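Local atomic coordinates of mandelate racemase / muconate lactonizing enzyme (Burkholderia pseudomallei, PDB entry 2POD), a protein that is of unknown function but belongs to the enolase superfamily, may act as a lyase, and carries a bound sodium ion in its barrel. Residues Thr242-Asp247 with Asn342-Glu347; Gly290-Asp295 with Arg306-Met311. All blocks are in the same frame, centred on the assembly; numbering follows the deposited sequence.

Contact 1: Thr242-Asp247 with Asn342-Glu347; sequences TFWHED and NALVQE. With NA (sodium ion), chain D.
Trp244 and Val345 meet although the closest pair of CA atoms across the segments, those of Phe243 and Val345, is 11.9 Å apart. Side chains alone span the interior of the enolase-type barrel, joining strands 244-246 and 346-348, which are not sheet neighbours. The indole presents its benzo edge, with Trp244 CZ3 lying 3.9 Å from Val345 CG2 near the ring plane. Leu344 CD1 reaches the same edge, 4.0 Å from Trp244 CZ3, and also meets the edge of the neighbouring phenyl ring, 4.0 Å from Phe243 CE2. One methyl thus bridges two aromatic edges. Tyr190 of a neighbouring subunit packs on Leu344, and Tyr120 makes an edge-to-face contact with the indole.

The pyrrole part of Trp244 serves another purpose. Its NE1 donates to Glu246 OE1 at 3.0 Å; this oxygen receives it on its anti lone pair and lies 22° out of the indole plane. Glu246 reaches there fully extended (chi1 -173°, chi2 180°), while OE2 binds the sodium ion with Glu220 and Glu272. Edge packing thus probably steadies the indole whose N-H, with the Lys176 salt bridge, holds OE1, consistent with a fixed carboxylate rotation that turns OE2 toward the ion.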
ATOM      1  N   THR B 242      31.360  -4.539   3.275  1.00 51.62           N
ATOM      2  CA  THR B 242      31.157  -5.069   4.622  1.00 51.25           C
ATOM      3  C   THR B 242      30.086  -6.171   4.653  1.00 52.71           C
ATOM      4  O   THR B 242      29.182  -6.208   3.808  1.00 55.05           O
ATOM      5  CB  THR B 242      30.792  -3.946   5.613  1.00 51.15           C
ATOM      6  OG1 THR B 242      29.678  -3.199   5.104  1.00 48.39           O
ATOM      7  CG2 THR B 242      31.972  -3.008   5.808  1.00 48.24           C
ATOM      8  N   PHE B 243      30.204  -7.070   5.620  1.00 45.55           N
ATOM      9  CA  PHE B 243      29.346  -8.243   5.675  1.00 46.66           C
ATOM     10  C   PHE B 243      27.935  -7.936   6.200  1.00 43.58           C
ATOM     11  O   PHE B 243      26.958  -8.477   5.688  1.00 43.92           O
ATOM     12  CB  PHE B 243      30.009  -9.346   6.498  1.00 44.39           C
ATOM     13  CG  PHE B 243      29.333 -10.678   6.394  1.00 38.27           C
ATOM     14  CD1 PHE B 243      29.484 -11.456   5.253  1.00 39.04           C
ATOM     15  CD2 PHE B 243      28.541 -11.155   7.433  1.00 44.86           C
ATOM     16  CE1 PHE B 243      28.858 -12.684   5.146  1.00 34.05           C
ATOM     17  CE2 PHE B 243      27.905 -12.393   7.342  1.00 38.36           C
ATOM     18  CZ  PHE B 243      28.064 -13.158   6.200  1.00 48.75           C
ATOM     19  N   TRP B 244      27.849  -7.083   7.221  1.00 42.32           N
ATOM     20  CA  TRP B 244      26.573  -6.599   7.738  1.00 41.62           C
ATOM     21  C   TRP B 244      26.676  -5.290   8.508  1.00 43.97           C
ATOM     22  O   TRP B 244      27.715  -4.987   9.079  1.00 48.26           O
ATOM     23  CB  TRP B 244      25.809  -7.686   8.520  1.00 40.54           C
ATOM     24  CG  TRP B 244      26.152  -7.938   9.992  1.00 40.21           C
ATOM     25  CD1 TRP B 244      26.380  -7.010  10.976  1.00 35.80           C
ATOM     26  CD2 TRP B 244      26.212  -9.218  10.640  1.00 46.18           C
ATOM     27  NE1 TRP B 244      26.606  -7.630  12.172  1.00 37.84           N
ATOM     28  CE2 TRP B 244      26.509  -8.985  11.999  1.00 41.78           C
ATOM     29  CE3 TRP B 244      26.064 -10.543  10.194  1.00 43.17           C
ATOM     30  CZ2 TRP B 244      26.652 -10.026  12.926  1.00 44.99           C
ATOM     31  CZ3 TRP B 244      26.208 -11.579  11.116  1.00 41.82           C
ATOM     32  CH2 TRP B 244      26.502 -11.313  12.466  1.00 42.20           C
ATOM     33  N   HIS B 245      25.590  -4.523   8.511  1.00 45.52           N
ATOM     34  CA  HIS B 245      25.479  -3.330   9.337  1.00 43.44           C
ATOM     35  C   HIS B 245      24.494  -3.549  10.485  1.00 45.81           C
ATOM     36  O   HIS B 245      23.290  -3.718  10.267  1.00 38.73           O
ATOM     37  CB  HIS B 245      25.050  -2.123   8.491  1.00 44.63           C
ATOM     38  CG  HIS B 245      26.046  -1.730   7.443  1.00 49.28           C
ATOM     39  ND1 HIS B 245      25.699  -1.004   6.324  1.00 49.93           N
ATOM     40  CD2 HIS B 245      27.377  -1.966   7.341  1.00 45.47           C
ATOM     41  CE1 HIS B 245      26.773  -0.810   5.579  1.00 54.93           C
ATOM     42  NE2 HIS B 245      27.802  -1.390   6.170  1.00 44.29           N
ATOM     43  N   GLU B 246      25.016  -3.518  11.707  1.00 44.56           N
ATOM     44  CA  GLU B 246      24.276  -3.947  12.879  1.00 45.53           C
ATOM     45  C   GLU B 246      23.785  -2.759  13.695  1.00 48.45           C
ATOM     46  O   GLU B 246      24.548  -1.834  13.971  1.00 47.92           O
ATOM     47  CB  GLU B 246      25.149  -4.850  13.743  1.00 44.36           C
ATOM     48  CG  GLU B 246      24.436  -5.492  14.912  1.00 42.92           C
ATOM     49  CD  GLU B 246      25.354  -6.379  15.717  1.00 45.59           C
ATOM     50  OE1 GLU B 246      26.083  -7.193  15.112  1.00 50.26           O
ATOM     51  OE2 GLU B 246      25.347  -6.261  16.960  1.00 49.44           O
ATOM     52  N   ASP B 247      22.507  -2.813  14.077  1.00 49.50           N
ATOM     53  CA  ASP B 247      21.811  -1.732  14.774  1.00 46.63           C
ATOM     54  C   ASP B 247      22.201  -0.319  14.332  1.00 46.44           C
ATOM     55  O   ASP B 247      22.689   0.464  15.149  1.00 47.39           O
ATOM     56  CB  ASP B 247      21.955  -1.899  16.291  1.00 47.87           C
ATOM     57  CG  ASP B 247      21.275  -3.158  16.804  1.00 51.15           C
ATOM     58  OD1 ASP B 247      21.760  -3.743  17.796  1.00 55.31           O
ATOM     59  OD2 ASP B 247      20.263  -3.568  16.201  1.00 51.43           O
ATOM     60  N   ASN B 342      18.671 -22.364  10.028  1.00 40.21           N
ATOM     61  CA  ASN B 342      19.075 -21.057   9.525  1.00 44.58           C
ATOM     62  C   ASN B 342      20.143 -20.304  10.320  1.00 38.85           C
ATOM     63  O   ASN B 342      20.376 -19.135  10.058  1.00 43.22           O
ATOM     64  CB  ASN B 342      17.859 -20.162   9.268  1.00 40.48           C
ATOM     65  CG  ASN B 342      17.125 -19.811  10.527  1.00 44.75           C
ATOM     66  OD1 ASN B 342      16.964 -20.649  11.414  1.00 44.97           O
ATOM     67  ND2 ASN B 342      16.663 -18.568  10.616  1.00 45.58           N
ATOM     68  N   ALA B 343      20.808 -20.961  11.266  1.00 41.34           N
ATOM     69  CA  ALA B 343      21.927 -20.322  11.975  1.00 41.69           C
ATOM     70  C   ALA B 343      23.134 -20.018  11.075  1.00 40.18           C
ATOM     71  O   ALA B 343      23.534 -20.842  10.266  1.00 43.01           O
ATOM     72  CB  ALA B 343      22.332 -21.136  13.172  1.00 45.60           C
ATOM     73  N   LEU B 344      23.680 -18.811  11.196  1.00 46.39           N
ATOM     74  CA  LEU B 344      24.705 -18.319  10.262  1.00 47.81           C
ATOM     75  C   LEU B 344      26.078 -18.392  10.921  1.00 50.06           C
ATOM     76  O   LEU B 344      26.987 -19.082  10.438  1.00 50.10           O
ATOM     77  CB  LEU B 344      24.414 -16.861   9.881  1.00 47.27           C
ATOM     78  CG  LEU B 344      24.801 -16.174   8.558  1.00 47.89           C
ATOM     79  CD1 LEU B 344      25.019 -14.683   8.812  1.00 32.80           C
ATOM     80  CD2 LEU B 344      25.979 -16.776   7.790  1.00 41.20           C
ATOM     81  N   VAL B 345      26.210 -17.651  12.017  1.00 48.50           N
ATOM     82  CA  VAL B 345      27.428 -17.608  12.810  1.00 51.90           C
ATOM     83  C   VAL B 345      27.034 -17.571  14.273  1.00 50.26           C
ATOM     84  O   VAL B 345      25.899 -17.245  14.606  1.00 55.37           O
ATOM     85  CB  VAL B 345      28.309 -16.369  12.492  1.00 52.29           C
ATOM     86  CG1 VAL B 345      29.269 -16.667  11.354  1.00 57.39           C
ATOM     87  CG2 VAL B 345      27.457 -15.141  12.180  1.00 56.36           C
ATOM     88  N   GLN B 346      27.976 -17.923  15.137  1.00 51.06           N
ATOM     89  CA  GLN B 346      27.837 -17.695  16.562  1.00 47.04           C
ATOM     90  C   GLN B 346      28.898 -16.713  17.027  1.00 50.97           C
ATOM     91  O   GLN B 346      30.093 -17.007  16.948  1.00 56.33           O
ATOM     92  CB  GLN B 346      27.968 -19.017  17.319  1.00 44.28           C
ATOM     93  CG  GLN B 346      27.936 -18.872  18.825  1.00 38.89           C
ATOM     94  CD  GLN B 346      26.687 -18.180  19.302  1.00 43.19           C
ATOM     95  OE1 GLN B 346      26.748 -17.113  19.908  1.00 53.68           O
ATOM     96  NE2 GLN B 346      25.540 -18.778  19.021  1.00 46.51           N
ATOM     97  N   GLU B 347      28.452 -15.551  17.501  1.00 52.08           N
ATOM     98  CA  GLU B 347      29.314 -14.578  18.188  1.00 52.41           C
ATOM     99  C   GLU B 347      30.101 -15.219  19.329  1.00 52.06           C
ATOM    100  O   GLU B 347      29.538 -15.946  20.145  1.00 50.59           O
ATOM    101  CB  GLU B 347      28.469 -13.415  18.718  1.00 49.44           C
ATOM    102  CG  GLU B 347      29.251 -12.279  19.372  1.00 51.67           C
ATOM    103  CD  GLU B 347      28.477 -10.965  19.410  1.00 64.51           C
ATOM    104  OE1 GLU B 347      27.369 -10.901  18.836  1.00 65.31           O
ATOM    105  OE2 GLU B 347      28.983  -9.987  20.002  1.00 67.47           O
TER
HETATM  106 NA    NA D 409      26.048  -6.066  19.509  1.00 66.65          NA

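Contact 2: Gly290-Asp295 with Arg306-Met311; sequences GIVMLD and RKIASM
Ile308 sits over Leu294 and Val292 and packs helix against strand in a beta-alpha-beta unit, in which strand 289-294, helix 301-314 and strand 319-321 follow one another round the TIM-type barrel. Both arms of the isoleucine take part. With CG1 beside its backbone N (chi1 -64°) and the chain extended beyond it, CD1 reaches forward to lie 3.7 Å from Leu294 CD1. The shorter branch, CG2, settles 3.8 Å from Leu294 CD2 and 4.0 Å from Val292 CG1. The isoleucine lies at a slant across the leucine and meets both its methyls, whereas the valine offers a single one. The interface between the two segments is entirely apolar, as is usual where a barrel strand meets the helix that covers it.

Two further elements hold this cluster in place. Phe280, on helix 276-285, touches all three of its side chains, and Val319 of the next strand packs on Val292, Leu294 and Ala309. Backbone hydrogen bonds join Val292 to Pro318 and Ala320 and so fix the strand from which the valine projects. Met293, modelled as selenomethionine, points away from the helix and touches Glu272 of the sodium site; alternate residues of the strand thus serve the helix layer and the barrel interior.

On the outer side of the helix, Arg306 and Lys307 both form salt bridges with Asp64, while Ser310 O accepts a hydrogen bond from Arg277 of a neighbouring subunit. Within the helix, Lys307 O takes two donors from the same face of its plane: Met311 N at 2.9 Å and Ser310 OG, also at 2.9 Å, the hydroxyl oxygen being tilted 32° from the carbonyl plane.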
ATOM      1  N   GLY B 290      18.307  -8.130   6.909  1.00 42.97           N
ATOM      2  CA  GLY B 290      18.938  -9.242   6.212  1.00 40.42           C
ATOM      3  C   GLY B 290      19.342 -10.360   7.156  1.00 40.15           C
ATOM      4  O   GLY B 290      19.246 -11.534   6.814  1.00 41.40           O
ATOM      5  N   ILE B 291      19.809  -9.999   8.346  1.00 38.41           N
ATOM      6  CA  ILE B 291      20.175 -10.985   9.352  1.00 39.71           C
ATOM      7  C   ILE B 291      19.381 -10.709  10.610  1.00 38.13           C
ATOM      8  O   ILE B 291      19.379  -9.592  11.119  1.00 41.30           O
ATOM      9  CB  ILE B 291      21.712 -11.014   9.651  1.00 42.96           C
ATOM     10  CG1 ILE B 291      22.502 -11.413   8.399  1.00 40.52           C
ATOM     11  CG2 ILE B 291      22.043 -12.039  10.757  1.00 42.95           C
ATOM     12  CD1 ILE B 291      23.168 -10.266   7.711  1.00 46.56           C
ATOM     13  N   VAL B 292      18.683 -11.731  11.089  1.00 39.30           N
ATOM     14  CA  VAL B 292      17.943 -11.628  12.335  1.00 40.40           C
ATOM     15  C   VAL B 292      18.878 -11.922  13.501  1.00 41.79           C
ATOM     16  O   VAL B 292      19.321 -13.051  13.690  1.00 43.85           O
ATOM     17  CB  VAL B 292      16.689 -12.535  12.327  1.00 36.44           C
ATOM     18  CG1 VAL B 292      16.059 -12.616  13.714  1.00 36.75           C
ATOM     19  CG2 VAL B 292      15.676 -11.986  11.320  1.00 36.56           C
HETATM   20  N   MSE B 293      19.207 -10.884  14.257  1.00 45.19           N
HETATM   21  CA  MSE B 293      20.026 -11.048  15.447  1.00 46.95           C
HETATM   22  C   MSE B 293      19.189 -11.057  16.698  1.00 43.97           C
HETATM   23  O   MSE B 293      18.095 -10.507  16.726  1.00 48.50           O
HETATM   24  CB  MSE B 293      21.098  -9.974  15.547  1.00 48.42           C
HETATM   25  CG  MSE B 293      22.450 -10.559  15.893  1.00 67.64           C
HETATM   26 SE   MSE B 293      23.714  -9.430  16.809  1.00 95.32          SE
HETATM   27  CE  MSE B 293      22.540  -7.934  17.218  1.00 97.64           C
ATOM     28  N   LEU B 294      19.738 -11.660  17.742  1.00 46.99           N
ATOM     29  CA  LEU B 294      18.958 -12.305  18.777  1.00 48.68           C
ATOM     30  C   LEU B 294      19.893 -12.470  19.958  1.00 47.91           C
ATOM     31  O   LEU B 294      20.961 -13.042  19.811  1.00 48.87           O
ATOM     32  CB  LEU B 294      18.538 -13.696  18.275  1.00 55.74           C
ATOM     33  CG  LEU B 294      17.307 -14.413  18.821  1.00 51.89           C
ATOM     34  CD1 LEU B 294      16.226 -13.414  19.122  1.00 53.53           C
ATOM     35  CD2 LEU B 294      16.816 -15.402  17.795  1.00 42.12           C
ATOM     36  N   ASP B 295      19.504 -11.974  21.125  1.00 48.12           N
ATOM     37  CA  ASP B 295      20.176 -12.358  22.358  1.00 44.32           C
ATOM     38  C   ASP B 295      19.215 -13.146  23.232  1.00 41.51           C
ATOM     39  O   ASP B 295      18.209 -12.600  23.663  1.00 47.29           O
ATOM     40  CB  ASP B 295      20.680 -11.115  23.102  1.00 43.48           C
ATOM     41  CG  ASP B 295      21.560 -11.455  24.295  1.00 41.85           C
ATOM     42  OD1 ASP B 295      21.059 -12.072  25.259  1.00 37.21           O
ATOM     43  OD2 ASP B 295      22.756 -11.091  24.279  1.00 48.98           O
ATOM     44  N   ARG B 306      13.993 -19.933  20.082  1.00 37.37           N
ATOM     45  CA  ARG B 306      13.558 -21.097  19.253  1.00 40.51           C
ATOM     46  C   ARG B 306      12.739 -20.631  18.058  1.00 39.44           C
ATOM     47  O   ARG B 306      12.985 -21.023  16.923  1.00 41.92           O
ATOM     48  CB  ARG B 306      12.570 -21.971  20.033  1.00 40.03           C
ATOM     49  CG  ARG B 306      13.111 -23.100  20.800  1.00 39.49           C
ATOM     50  CD  ARG B 306      12.229 -23.297  22.027  1.00 29.90           C
ATOM     51  NE  ARG B 306      11.106 -24.200  21.800  1.00 40.07           N
ATOM     52  CZ  ARG B 306      10.000 -24.225  22.541  1.00 55.01           C
ATOM     53  NH1 ARG B 306       9.848 -23.383  23.565  1.00 54.92           N
ATOM     54  NH2 ARG B 306       9.036 -25.092  22.254  1.00 37.57           N
ATOM     55  N   LYS B 307      11.744 -19.803  18.373  1.00 36.87           N
ATOM     56  CA  LYS B 307      10.556 -19.623  17.582  1.00 36.11           C
ATOM     57  C   LYS B 307      10.812 -18.463  16.632  1.00 35.13           C
ATOM     58  O   LYS B 307      10.383 -18.493  15.479  1.00 37.48           O
ATOM     59  CB  LYS B 307       9.381 -19.306  18.508  1.00 32.86           C
ATOM     60  CG  LYS B 307       8.961 -20.465  19.382  1.00 36.27           C
ATOM     61  CD  LYS B 307       7.923 -20.037  20.415  1.00 34.44           C
ATOM     62  CE  LYS B 307       7.635 -21.170  21.393  1.00 37.94           C
ATOM     63  NZ  LYS B 307       6.640 -20.770  22.430  1.00 48.39           N
ATOM     64  N   ILE B 308      11.542 -17.462  17.127  1.00 33.98           N
ATOM     65  CA  ILE B 308      12.067 -16.380  16.308  1.00 37.38           C
ATOM     66  C   ILE B 308      12.932 -16.912  15.163  1.00 37.92           C
ATOM     67  O   ILE B 308      12.762 -16.497  14.018  1.00 42.79           O
ATOM     68  CB  ILE B 308      12.831 -15.330  17.160  1.00 33.57           C
ATOM     69  CG1 ILE B 308      11.878 -14.635  18.138  1.00 33.61           C
ATOM     70  CG2 ILE B 308      13.492 -14.282  16.269  1.00 37.02           C
ATOM     71  CD1 ILE B 308      12.553 -14.096  19.422  1.00 18.34           C
ATOM     72  N   ALA B 309      13.819 -17.856  15.474  1.00 38.71           N
ATOM     73  CA  ALA B 309      14.677 -18.489  14.471  1.00 39.86           C
ATOM     74  C   ALA B 309      13.889 -19.196  13.367  1.00 37.44           C
ATOM     75  O   ALA B 309      14.218 -19.075  12.188  1.00 36.28           O
ATOM     76  CB  ALA B 309      15.665 -19.457  15.133  1.00 42.42           C
ATOM     77  N   SER B 310      12.843 -19.916  13.763  1.00 37.99           N
ATOM     78  CA  SER B 310      12.033 -20.671  12.823  1.00 42.70           C
ATOM     79  C   SER B 310      11.097 -19.780  12.006  1.00 41.98           C
ATOM     80  O   SER B 310      10.782 -20.103  10.866  1.00 43.71           O
ATOM     81  CB  SER B 310      11.276 -21.793  13.537  1.00 43.53           C
ATOM     82  OG  SER B 310      10.444 -21.290  14.564  1.00 56.77           O
HETATM   83  N   MSE B 311      10.674 -18.659  12.594  1.00 44.72           N
HETATM   84  CA  MSE B 311      10.013 -17.563  11.866  1.00 45.43           C
HETATM   85  C   MSE B 311      10.900 -16.937  10.796  1.00 43.80           C
HETATM   86  O   MSE B 311      10.499 -16.830   9.640  1.00 47.14           O
HETATM   87  CB  MSE B 311       9.604 -16.457  12.833  1.00 48.01           C
HETATM   88  CG  MSE B 311       8.191 -16.529  13.331  1.00 54.71           C
HETATM   89 SE   MSE B 311       7.669 -14.841  14.140  1.00 74.76          SE
HETATM   90  CE  MSE B 311       7.294 -13.835  12.537  1.00 62.76           C
TER

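From the N terminus the chain first supplies Thr242-Asp247, on a barrel strand, then Gly290-Asp295 on another strand, and soon afterwards Arg306-Met311 on the helix that follows it. Contact 2 closes there, a short local loop of ten residues; contact 1 closes only when Asn342-Glu347 arrives, so the shorter loop is nested within the longer. The first ties separate walls of the barrel through its interior, the second joins one wall to its outer helix. They also touch directly: Ile291 CD1 lies 3.8 Å from Trp244 CB, and Asn342 ND2 gives a weak hydrogen bond to Ala309 O. The two contacts thus meet both inside the barrel and beside its outer helix.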